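PDB 3DWO: probable outer membrane protein from Pseudomonas aeruginosa, which probably carries hydrophobic compounds such as long-chain fatty acids across the bacterial outer membrane, as a beta-barrel channel of the FadL family. Local coordinates for residues D349-T362 with D375-F389. Residues are numbered along the deposited sequence; the frame is centred on the assembly and turned at random.
Sequences DQWTMRAGVAYDQT and DGDRYFASLGAGYRF. With C8E ((hydroxyethyloxy)tri(ethyloxy)octane), chain F; C8E ((hydroxyethyloxy)tri(ethyloxy)octane), chain E; C8E ((hydroxyethyloxy)tri(ethyloxy)octane), chain J; C8E ((hydroxyethyloxy)tri(ethyloxy)octane), chain G.
Tyr-387 CD1 lies over one face of the Trp-351 ring, 3.6 Å from Trp-351 CE2, and Tyr-387 CB makes a CH-pi contact with the six-membered ring of Trp-351, almost straight above its centre. This pair marks one end of the outer face. At the other end Tyr-359 CD2 touches Tyr-379 CE1 at 3.9 Å, and a detergent molecule lies over one face of the Tyr-379 ring, toward its rim. Between them Met-353, Ala-355 and Leu-383 offer detergent an apolar surface, where membrane lipid would probably lie.

Strands 351-360 and 378-388 run antiparallel, their axes at 165°, and paired backbone hydrogen bonds join them from Thr-352 with Gly-386 to Asp-360 with Arg-378.

The inward face is mixed. Ala-358 CB meets Phe-380 CB at 4.0 Å, and Phe-380 CE2 rests against Asp-360 CB at 3.9 Å. Gly-384 and Gly-386 leave room beside Arg-354, whose extended chain carries its guanidinium to salt bridges with Asp-344 and Asp-398. Arg-378, bent at chi2 (85°), grips Asp-375 OD2 side-on through NE and NH2; its link to Asp-360 is long and purely electrostatic, and a second detergent lies over one face of its guanidinium.

Beyond the strands, short acidic side chains join the two ends of the long connecting loop: Asp-377 OD1 accepts from Thr-362 N (3.0 Å), while Thr-362 OG1 donates to Asp-375 OD1 (2.6 Å). A probably lipid-facing apolar surface with aromatic ends, backed by inward charges, is characteristic of a transmembrane beta-hairpin in an outer-membrane barrel, here of the FadL family.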
# COMPACT_ATOMS: atom_id res chain seq x y z
N ASP A 349 32.58 15.99 10.43
CA ASP A 349 32.58 14.74 11.17
C ASP A 349 31.24 14.58 11.87
O ASP A 349 30.88 13.49 12.30
CB ASP A 349 33.71 14.74 12.20
CG ASP A 349 35.08 14.90 11.56
OD1 ASP A 349 35.38 14.13 10.63
OD2 ASP A 349 35.85 15.78 12.00
N GLN A 350 30.50 15.68 11.97
CA GLN A 350 29.20 15.69 12.62
C GLN A 350 28.08 15.62 11.59
O GLN A 350 27.21 14.76 11.66
CB GLN A 350 29.01 16.97 13.44
CG GLN A 350 30.15 17.31 14.39
CD GLN A 350 30.28 16.32 15.53
OE1 GLN A 350 30.68 15.18 15.33
NE2 GLN A 350 29.93 16.76 16.74
N TRP A 351 28.11 16.55 10.63
CA TRP A 351 27.09 16.65 9.59
C TRP A 351 27.28 15.82 8.34
O TRP A 351 28.40 15.62 7.86
CB TRP A 351 26.91 18.11 9.17
CG TRP A 351 26.24 18.94 10.20
CD1 TRP A 351 26.84 19.75 11.12
CD2 TRP A 351 24.84 19.00 10.47
NE1 TRP A 351 25.90 20.31 11.94
CE2 TRP A 351 24.66 19.86 11.56
CE3 TRP A 351 23.71 18.40 9.88
CZ2 TRP A 351 23.40 20.15 12.10
CZ3 TRP A 351 22.46 18.68 10.41
CH2 TRP A 351 22.31 19.55 11.51
N THR A 352 26.16 15.34 7.81
CA THR A 352 26.14 14.57 6.58
C THR A 352 24.88 14.98 5.82
O THR A 352 23.82 15.19 6.43
CB THR A 352 26.11 13.05 6.86
OG1 THR A 352 25.86 12.34 5.65
CG2 THR A 352 25.04 12.72 7.88
N MET A 353 25.00 15.12 4.51
CA MET A 353 23.88 15.52 3.67
C MET A 353 23.49 14.41 2.71
O MET A 353 24.35 13.69 2.21
CB MET A 353 24.23 16.77 2.86
CG MET A 353 24.19 18.05 3.65
SD MET A 353 24.59 19.47 2.61
CE MET A 353 25.57 20.46 3.74
N ARG A 354 22.19 14.29 2.45
CA ARG A 354 21.68 13.27 1.55
C ARG A 354 20.71 13.86 0.54
O ARG A 354 20.09 14.90 0.78
CB ARG A 354 20.95 12.17 2.32
CG ARG A 354 21.69 11.66 3.53
CD ARG A 354 21.16 10.31 3.99
NE ARG A 354 21.84 9.85 5.19
CZ ARG A 354 21.62 10.35 6.40
NH1 ARG A 354 20.72 11.32 6.57
NH2 ARG A 354 22.29 9.88 7.45
N ALA A 355 20.57 13.17 -0.58
CA ALA A 355 19.66 13.57 -1.65
C ALA A 355 19.46 12.37 -2.55
O ALA A 355 20.26 11.43 -2.56
CB ALA A 355 20.25 14.73 -2.43
N GLY A 356 18.37 12.38 -3.32
CA GLY A 356 18.10 11.28 -4.21
C GLY A 356 16.79 11.46 -4.94
O GLY A 356 15.97 12.32 -4.59
N VAL A 357 16.59 10.65 -5.98
CA VAL A 357 15.38 10.69 -6.77
C VAL A 357 15.07 9.26 -7.19
O VAL A 357 15.97 8.42 -7.27
CB VAL A 357 15.56 11.54 -8.04
CG1 VAL A 357 15.90 12.98 -7.67
CG2 VAL A 357 16.66 10.94 -8.91
N ALA A 358 13.80 8.97 -7.45
CA ALA A 358 13.41 7.63 -7.85
C ALA A 358 12.23 7.64 -8.80
O ALA A 358 11.44 8.59 -8.83
CB ALA A 358 13.09 6.79 -6.60
N TYR A 359 12.13 6.59 -9.60
CA TYR A 359 11.03 6.44 -10.53
C TYR A 359 10.30 5.19 -10.08
O TYR A 359 10.91 4.13 -9.96
CB TYR A 359 11.54 6.29 -11.96
CG TYR A 359 10.50 5.75 -12.91
CD1 TYR A 359 10.60 4.45 -13.42
CD2 TYR A 359 9.39 6.51 -13.26
CE1 TYR A 359 9.62 3.93 -14.25
CE2 TYR A 359 8.40 5.99 -14.10
CZ TYR A 359 8.53 4.70 -14.59
OH TYR A 359 7.55 4.17 -15.40
N ASP A 360 9.01 5.32 -9.83
CA ASP A 360 8.22 4.20 -9.34
C ASP A 360 6.96 3.97 -10.17
O ASP A 360 6.06 4.80 -10.19
CB ASP A 360 7.85 4.49 -7.88
CG ASP A 360 7.29 3.29 -7.17
OD1 ASP A 360 7.82 2.17 -7.34
OD2 ASP A 360 6.31 3.47 -6.41
N GLN A 361 6.91 2.83 -10.86
CA GLN A 361 5.76 2.49 -11.71
C GLN A 361 4.56 2.02 -10.91
O GLN A 361 4.69 1.26 -9.96
CB GLN A 361 6.10 1.37 -12.69
CG GLN A 361 7.15 1.67 -13.71
CD GLN A 361 7.29 0.53 -14.69
OE1 GLN A 361 7.31 -0.64 -14.29
NE2 GLN A 361 7.39 0.85 -15.97
N THR A 362 3.37 2.46 -11.33
CA THR A 362 2.15 2.05 -10.67
C THR A 362 1.75 0.70 -11.26
O THR A 362 1.93 0.47 -12.46
CB THR A 362 1.01 3.04 -10.92
OG1 THR A 362 -0.18 2.57 -10.27
CG2 THR A 362 0.73 3.17 -12.43
N ASP A 375 -3.74 5.54 -8.34
CA ASP A 375 -2.40 6.09 -8.54
C ASP A 375 -1.82 5.89 -9.93
O ASP A 375 -2.39 5.20 -10.78
CB ASP A 375 -1.42 5.57 -7.47
CG ASP A 375 -0.86 4.22 -7.79
OD1 ASP A 375 -1.62 3.35 -8.26
OD2 ASP A 375 0.35 4.01 -7.56
N GLY A 376 -0.69 6.54 -10.17
CA GLY A 376 -0.01 6.46 -11.44
C GLY A 376 1.47 6.44 -11.15
O GLY A 376 1.88 6.45 -9.98
N ASP A 377 2.29 6.41 -12.20
CA ASP A 377 3.73 6.40 -12.01
C ASP A 377 4.12 7.60 -11.14
O ASP A 377 3.51 8.66 -11.24
CB ASP A 377 4.44 6.48 -13.37
CG ASP A 377 4.19 5.25 -14.23
OD1 ASP A 377 3.78 4.21 -13.67
OD2 ASP A 377 4.41 5.32 -15.45
N ARG A 378 5.12 7.42 -10.28
CA ARG A 378 5.55 8.52 -9.41
C ARG A 378 7.03 8.84 -9.57
O ARG A 378 7.84 7.98 -9.92
CB ARG A 378 5.34 8.20 -7.92
CG ARG A 378 3.99 7.66 -7.50
CD ARG A 378 3.92 6.16 -7.67
NE ARG A 378 2.77 5.60 -6.97
CZ ARG A 378 2.70 5.47 -5.64
NH1 ARG A 378 3.72 5.85 -4.88
NH2 ARG A 378 1.61 4.96 -5.08
N TYR A 379 7.37 10.10 -9.31
CA TYR A 379 8.75 10.54 -9.33
C TYR A 379 8.98 10.93 -7.87
O TYR A 379 8.19 11.68 -7.30
CB TYR A 379 8.95 11.76 -10.22
CG TYR A 379 9.34 11.46 -11.65
CD1 TYR A 379 10.22 10.42 -11.95
CD2 TYR A 379 8.86 12.24 -12.70
CE1 TYR A 379 10.62 10.16 -13.26
CE2 TYR A 379 9.25 12.00 -14.01
CZ TYR A 379 10.12 10.96 -14.29
OH TYR A 379 10.50 10.72 -15.59
N PHE A 380 10.05 10.42 -7.27
CA PHE A 380 10.36 10.75 -5.89
C PHE A 380 11.58 11.66 -5.83
O PHE A 380 12.59 11.40 -6.49
CB PHE A 380 10.78 9.57 -4.96
CG PHE A 380 9.72 8.70 -4.54
CD1 PHE A 380 9.59 8.35 -3.20
CD2 PHE A 380 8.88 8.09 -5.48
CE1 PHE A 380 8.64 7.41 -2.79
CE2 PHE A 380 7.93 7.15 -5.08
CZ PHE A 380 7.81 6.81 -3.73
N ALA A 381 11.47 12.73 -5.05
CA ALA A 381 12.57 13.68 -4.87
C ALA A 381 12.80 13.82 -3.36
O ALA A 381 11.90 14.25 -2.64
CB ALA A 381 12.20 15.04 -5.47
N SER A 382 13.99 13.45 -2.90
CA SER A 382 14.30 13.50 -1.47
C SER A 382 15.55 14.28 -1.09
O SER A 382 16.52 14.36 -1.85
CB SER A 382 14.45 12.08 -0.91
OG SER A 382 13.33 11.27 -1.21
N LEU A 383 15.51 14.84 0.12
CA LEU A 383 16.63 15.58 0.70
C LEU A 383 16.75 15.08 2.14
O LEU A 383 15.73 14.85 2.80
CB LEU A 383 16.34 17.09 0.72
CG LEU A 383 16.29 17.80 -0.63
CD1 LEU A 383 15.94 19.26 -0.40
CD2 LEU A 383 17.63 17.67 -1.35
N GLY A 384 17.98 14.90 2.62
CA GLY A 384 18.17 14.42 3.98
C GLY A 384 19.43 14.93 4.65
O GLY A 384 20.35 15.41 4.00
N ALA A 385 19.47 14.82 5.98
CA ALA A 385 20.62 15.25 6.75
C ALA A 385 20.77 14.38 7.99
O ALA A 385 19.79 13.88 8.53
CB ALA A 385 20.47 16.71 7.15
N GLY A 386 22.02 14.20 8.43
CA GLY A 386 22.29 13.39 9.60
C GLY A 386 23.29 14.06 10.52
O GLY A 386 24.24 14.70 10.07
N TYR A 387 23.09 13.92 11.83
CA TYR A 387 23.97 14.52 12.80
C TYR A 387 24.36 13.55 13.90
O TYR A 387 23.50 13.04 14.61
CB TYR A 387 23.31 15.75 13.43
CG TYR A 387 24.18 16.47 14.43
CD1 TYR A 387 25.27 17.23 14.01
CD2 TYR A 387 23.95 16.35 15.80
CE1 TYR A 387 26.10 17.87 14.92
CE2 TYR A 387 24.78 16.98 16.72
CZ TYR A 387 25.86 17.73 16.28
OH TYR A 387 26.69 18.35 17.18
N ARG A 388 25.66 13.30 14.04
CA ARG A 388 26.15 12.41 15.09
C ARG A 388 26.61 13.30 16.24
O ARG A 388 27.36 14.25 16.03
CB ARG A 388 27.31 11.55 14.58
CG ARG A 388 28.55 12.31 14.18
CD ARG A 388 29.65 11.35 13.77
NE ARG A 388 29.20 10.46 12.70
CZ ARG A 388 29.95 9.49 12.17
NH1 ARG A 388 31.19 9.29 12.61
NH2 ARG A 388 29.46 8.73 11.21
N PHE A 389 26.16 12.99 17.45
CA PHE A 389 26.49 13.78 18.62
C PHE A 389 27.93 13.81 19.11
O PHE A 389 28.61 12.79 19.19
CB PHE A 389 25.55 13.41 19.75
CG PHE A 389 24.24 14.13 19.69
CD1 PHE A 389 24.13 15.42 20.18
CD2 PHE A 389 23.14 13.54 19.10
CE1 PHE A 389 22.93 16.13 20.07
CE2 PHE A 389 21.93 14.23 18.99
CZ PHE A 389 21.83 15.53 19.47
C2 C8E F . 8.37 16.73 -11.41
C3 C8E F . 7.84 16.59 -12.77
C4 C8E F . 6.41 16.32 -12.65
C5 C8E F . 6.06 15.14 -13.50
C6 C8E F . 4.91 14.41 -12.98
C7 C8E F . 5.56 13.25 -12.38
C8 C8E F . 4.83 12.00 -12.72
O9 C8E F . 5.42 10.76 -13.10
C10 C8E F . 6.22 10.71 -14.27
C11 C8E F . 6.70 9.29 -14.39
C1 C8E E . -2.92 3.97 7.80
C2 C8E E . -2.80 4.28 6.39
C3 C8E E . -1.64 3.68 5.73
C4 C8E E . -0.59 4.68 5.68
C5 C8E E . 0.02 4.67 4.34
C6 C8E E . 1.32 5.29 4.38
C7 C8E E . 1.60 5.40 2.97
C8 C8E E . 2.16 6.73 2.71
O9 C8E E . 2.95 7.12 1.61
C10 C8E E . 4.19 6.49 1.36
C11 C8E E . 4.71 7.16 0.13
O12 C8E E . 3.77 7.04 -0.96
C13 C8E E . 4.02 7.94 -2.08
C14 C8E E . 2.93 8.53 -3.03
O15 C8E E . 1.69 9.23 -2.75
C16 C8E E . 0.59 8.30 -2.64
C17 C8E E . -0.14 8.02 -3.96
O18 C8E E . -1.46 8.53 -4.26
C19 C8E E . -2.51 7.62 -3.84
C20 C8E E . -3.47 6.87 -4.84
O21 C8E E . -3.25 5.48 -5.08
C1 C8E J . 19.63 20.44 4.39
C2 C8E J . 19.63 19.18 3.66
C3 C8E J . 19.69 19.32 2.21
C4 C8E J . 20.97 18.78 1.78
C5 C8E J . 20.84 18.27 0.39
C6 C8E J . 21.79 18.94 -0.48
C7 C8E J . 21.90 17.96 -1.54
C8 C8E J . 22.30 18.65 -2.78
O9 C8E J . 21.58 18.74 -3.99
C10 C8E J . 21.24 17.55 -4.69
C1 C8E G . 23.23 12.73 -5.38
C2 C8E G . 24.23 12.94 -4.35
C3 C8E G . 23.70 13.34 -3.05
C4 C8E G . 24.02 14.75 -2.87
C5 C8E G . 24.49 14.96 -1.48
C6 C8E G . 25.18 16.24 -1.38